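Local coordinates for protein S-adenosylmethionine:tRNA ribosyltransferase-isomerase (Thermus thermophilus, PDB 1WDI) that probably transfers and isomerises the ribose of S-adenosylmethionine onto the 7-aminomethyl-7-deazaguanine base of tRNA, giving epoxyqueuosine in the queuosine pathway, at residues 240-243 with 244-247; 21-24 with 25-28. All coordinates share one frame; numbering follows the deposited sequence.

Contact 1 of 2, residues 240-243 with 244-247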
# COMPACT_ATOMS: atom_id res chain seq x y z
N ALA A 240 -6.43 5.79 15.18
CA ALA A 240 -6.93 7.16 15.03
C ALA A 240 -6.66 7.90 16.33
O ALA A 240 -6.18 9.03 16.33
CB ALA A 240 -8.42 7.15 14.73
N GLU A 241 -6.96 7.25 17.45
CA GLU A 241 -6.75 7.86 18.75
C GLU A 241 -5.27 8.17 19.02
O GLU A 241 -4.94 9.24 19.55
CB GLU A 241 -7.32 6.96 19.86
CG GLU A 241 -7.09 7.48 21.27
CD GLU A 241 -7.85 6.68 22.30
OE1 GLU A 241 -7.98 5.45 22.14
OE2 GLU A 241 -8.31 7.28 23.30
N ALA A 242 -4.39 7.25 18.64
CA ALA A 242 -2.96 7.44 18.85
C ALA A 242 -2.38 8.58 18.00
O ALA A 242 -1.50 9.32 18.44
CB ALA A 242 -2.21 6.14 18.57
N VAL A 243 -2.88 8.70 16.77
CA VAL A 243 -2.40 9.75 15.87
C VAL A 243 -2.85 11.13 16.35
O VAL A 243 -2.07 12.08 16.37
CB VAL A 243 -2.92 9.52 14.43
CG1 VAL A 243 -2.71 10.76 13.58
CG2 VAL A 243 -2.18 8.34 13.80
N ASN A 244 -4.11 11.23 16.77
CA ASN A 244 -4.62 12.51 17.23
C ASN A 244 -3.99 12.95 18.55
O ASN A 244 -3.70 14.13 18.74
CB ASN A 244 -6.14 12.46 17.35
CG ASN A 244 -6.81 12.21 16.02
OD1 ASN A 244 -6.34 12.69 14.98
ND2 ASN A 244 -7.90 11.45 16.02
N ARG A 245 -3.76 12.00 19.45
CA ARG A 245 -3.13 12.34 20.73
C ARG A 245 -1.69 12.79 20.46
O ARG A 245 -1.20 13.73 21.07
CB ARG A 245 -3.17 11.14 21.68
CG ARG A 245 -2.57 11.38 23.06
CD ARG A 245 -3.14 10.40 24.09
NE ARG A 245 -3.17 9.04 23.56
CZ ARG A 245 -2.12 8.23 23.50
NH1 ARG A 245 -0.94 8.63 23.94
NH2 ARG A 245 -2.24 7.03 22.94
N ALA A 246 -1.00 12.11 19.54
CA ALA A 246 0.38 12.47 19.22
C ALA A 246 0.44 13.91 18.68
O ALA A 246 1.30 14.69 19.08
CB ALA A 246 0.94 11.51 18.18
N LYS A 247 -0.48 14.24 17.78
CA LYS A 247 -0.52 15.58 17.20
C LYS A 247 -0.79 16.60 18.30
O LYS A 247 -0.14 17.64 18.37
CB LYS A 247 -1.61 15.67 16.12
CG LYS A 247 -1.87 17.08 15.59
CD LYS A 247 -0.62 17.72 15.02
CE LYS A 247 -0.90 19.09 14.41
NZ LYS A 247 0.34 19.71 13.85
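Asn244 folds its amide back over the carbonyl of Ala240, one turn earlier. Its CG lies anti to its own carbonyl carbon (chi1 -62°), which brings ND2 to 3.0 Å from Ala240 O, but the angle is too poor for a hydrogen bond. That oxygen is held instead by Asn244 N at 3.1 Å, in a nearly straight bond (165° at the hydrogen). The amide's other end, OD1, accepts a hydrogen bond from the backbone N of Val274. All eight residues belong to helix 237-248, and the i to i+4 bonding continues with Arg245 N to Glu241 O and Lys247 N to Val243 O, both 3.0 Å. The buried face is the close-packed one: Ala240, Ala242 and Val243 lean on Ala276, on Glu203 and Arg205 of strand 203-211, and on Val293. Replacing Asn244 by alanine is likely to leave Val274 N without its side-chain acceptor and to loosen the tie between the helix and strand 273-274. The exposed face is looser. Glu241 and Arg245 stand one turn apart with opposite charges, yet Glu241 OE2 and Arg245 NE remain 5.4 Å apart, and the bent arginine chain carries NH2 to 4.2 Å from Ala242 CA.

Contact 2 of 2, residues 21-24 with 25-28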
# COMPACT_ATOMS: atom_id res chain seq x y z
N VAL A 21 17.16 -7.04 -1.32
CA VAL A 21 18.37 -7.34 -0.57
C VAL A 21 18.00 -8.14 0.68
O VAL A 21 16.87 -8.04 1.17
CB VAL A 21 19.10 -6.03 -0.16
CG1 VAL A 21 20.17 -6.31 0.88
CG2 VAL A 21 19.72 -5.38 -1.39
N GLU A 22 18.94 -8.93 1.18
CA GLU A 22 18.73 -9.73 2.38
C GLU A 22 19.93 -9.53 3.30
O GLU A 22 21.07 -9.66 2.87
CB GLU A 22 18.63 -11.22 2.02
CG GLU A 22 17.35 -11.64 1.31
CD GLU A 22 16.12 -11.46 2.18
OE1 GLU A 22 16.19 -11.75 3.39
OE2 GLU A 22 15.07 -11.05 1.63
N PRO A 23 19.69 -9.19 4.58
CA PRO A 23 18.36 -8.99 5.17
C PRO A 23 17.71 -7.78 4.50
O PRO A 23 18.41 -6.95 3.91
CB PRO A 23 18.66 -8.75 6.64
CG PRO A 23 19.94 -9.51 6.85
CD PRO A 23 20.72 -9.14 5.62
N ARG A 24 16.39 -7.67 4.61
CA ARG A 24 15.67 -6.58 3.98
C ARG A 24 16.07 -5.19 4.48
O ARG A 24 16.05 -4.23 3.71
CB ARG A 24 14.16 -6.79 4.14
CG ARG A 24 13.66 -8.11 3.52
CD ARG A 24 12.14 -8.20 3.49
NE ARG A 24 11.53 -8.20 4.82
CZ ARG A 24 11.51 -9.26 5.63
NH1 ARG A 24 12.06 -10.40 5.26
NH2 ARG A 24 10.94 -9.16 6.83
N ASP A 25 16.42 -5.09 5.76
CA ASP A 25 16.80 -3.80 6.32
C ASP A 25 18.24 -3.37 6.00
O ASP A 25 18.75 -2.43 6.60
CB ASP A 25 16.56 -3.76 7.83
CG ASP A 25 17.36 -4.82 8.58
OD1 ASP A 25 18.13 -5.57 7.94
OD2 ASP A 25 17.21 -4.89 9.82
N MET A 26 18.88 -4.08 5.07
CA MET A 26 20.23 -3.71 4.67
C MET A 26 20.13 -2.87 3.40
O MET A 26 21.13 -2.40 2.87
CB MET A 26 21.10 -4.95 4.45
CG MET A 26 21.69 -5.54 5.74
SD MET A 26 22.72 -4.38 6.68
CE MET A 26 24.27 -4.44 5.72
N ALA A 27 18.90 -2.69 2.92
CA ALA A 27 18.67 -1.85 1.75
C ALA A 27 19.15 -0.45 2.15
O ALA A 27 19.10 -0.09 3.33
CB ALA A 27 17.18 -1.81 1.43
N ARG A 28 19.62 0.33 1.19
CA ARG A 28 20.09 1.67 1.52
C ARG A 28 18.94 2.60 1.90
O ARG A 28 17.79 2.38 1.52
CB ARG A 28 20.88 2.25 0.35
CG ARG A 28 22.13 1.44 -0.01
CD ARG A 28 22.89 2.05 -1.16
NE ARG A 28 23.39 3.38 -0.82
CZ ARG A 28 24.07 4.16 -1.65
NH1 ARG A 28 24.34 3.74 -2.88
NH2 ARG A 28 24.47 5.36 -1.26
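Pro23 lies alongside Met26, the two side chains pointing the same way, with Pro23 CD 3.7 Å from Met26 CG. They meet across two overlapping type I turns in the loop that leads into strand 28-32, entered through a cis peptide bond before Pro23. The i to i+3 bond that closes the first runs from Met26 N to Pro23 O at 3.1 Å; the donor stands 54° out of the carbonyl plane, so it approaches from above. A second, weak bond, from Ala27 N to Arg24 O, carries the same spacing one residue further. Val21 adds an apolar touch from earlier in the loop, its CG1 reaching Met26 CB at 3.9 Å, and the two side chains cross at a slant. Beyond the turns, Arg24 NH2 is bonded to the carbonyl of Phe189, and the buried Asp25 pairs OD2 with the hydroxyl of Thr190, which ties them to the chain just ahead of helix 191-199. Backbone bonds of Asp25 with Arg46 and of Ala27 with Val45 join them to the chain just after strand 40-44. Asp25 CG sits between its own backbone N and carbonyl carbon (chi1 60°), and from there the other carboxylate oxygen, OD1, rests 3.5 Å from Pro23 CB.

Both contacts are local, each built within one continuous run of chain, and they lie far apart: their centres are about 31 Å apart and their nearest atoms about 23 Å. Contact 2 comes first along the chain, in the loop before strand 28-32; contact 1 follows some two hundred residues later, on helix 237-248. The large mixed sheet relates them indirectly. The turns feed strand 28-32, which pairs with 40-44 and 341-344, whereas the helix follows strand 231-235, precedes 253-256 and rests on 203-211. The two thus belong to separate elements next to different strands of one sheet in this monomeric enzyme.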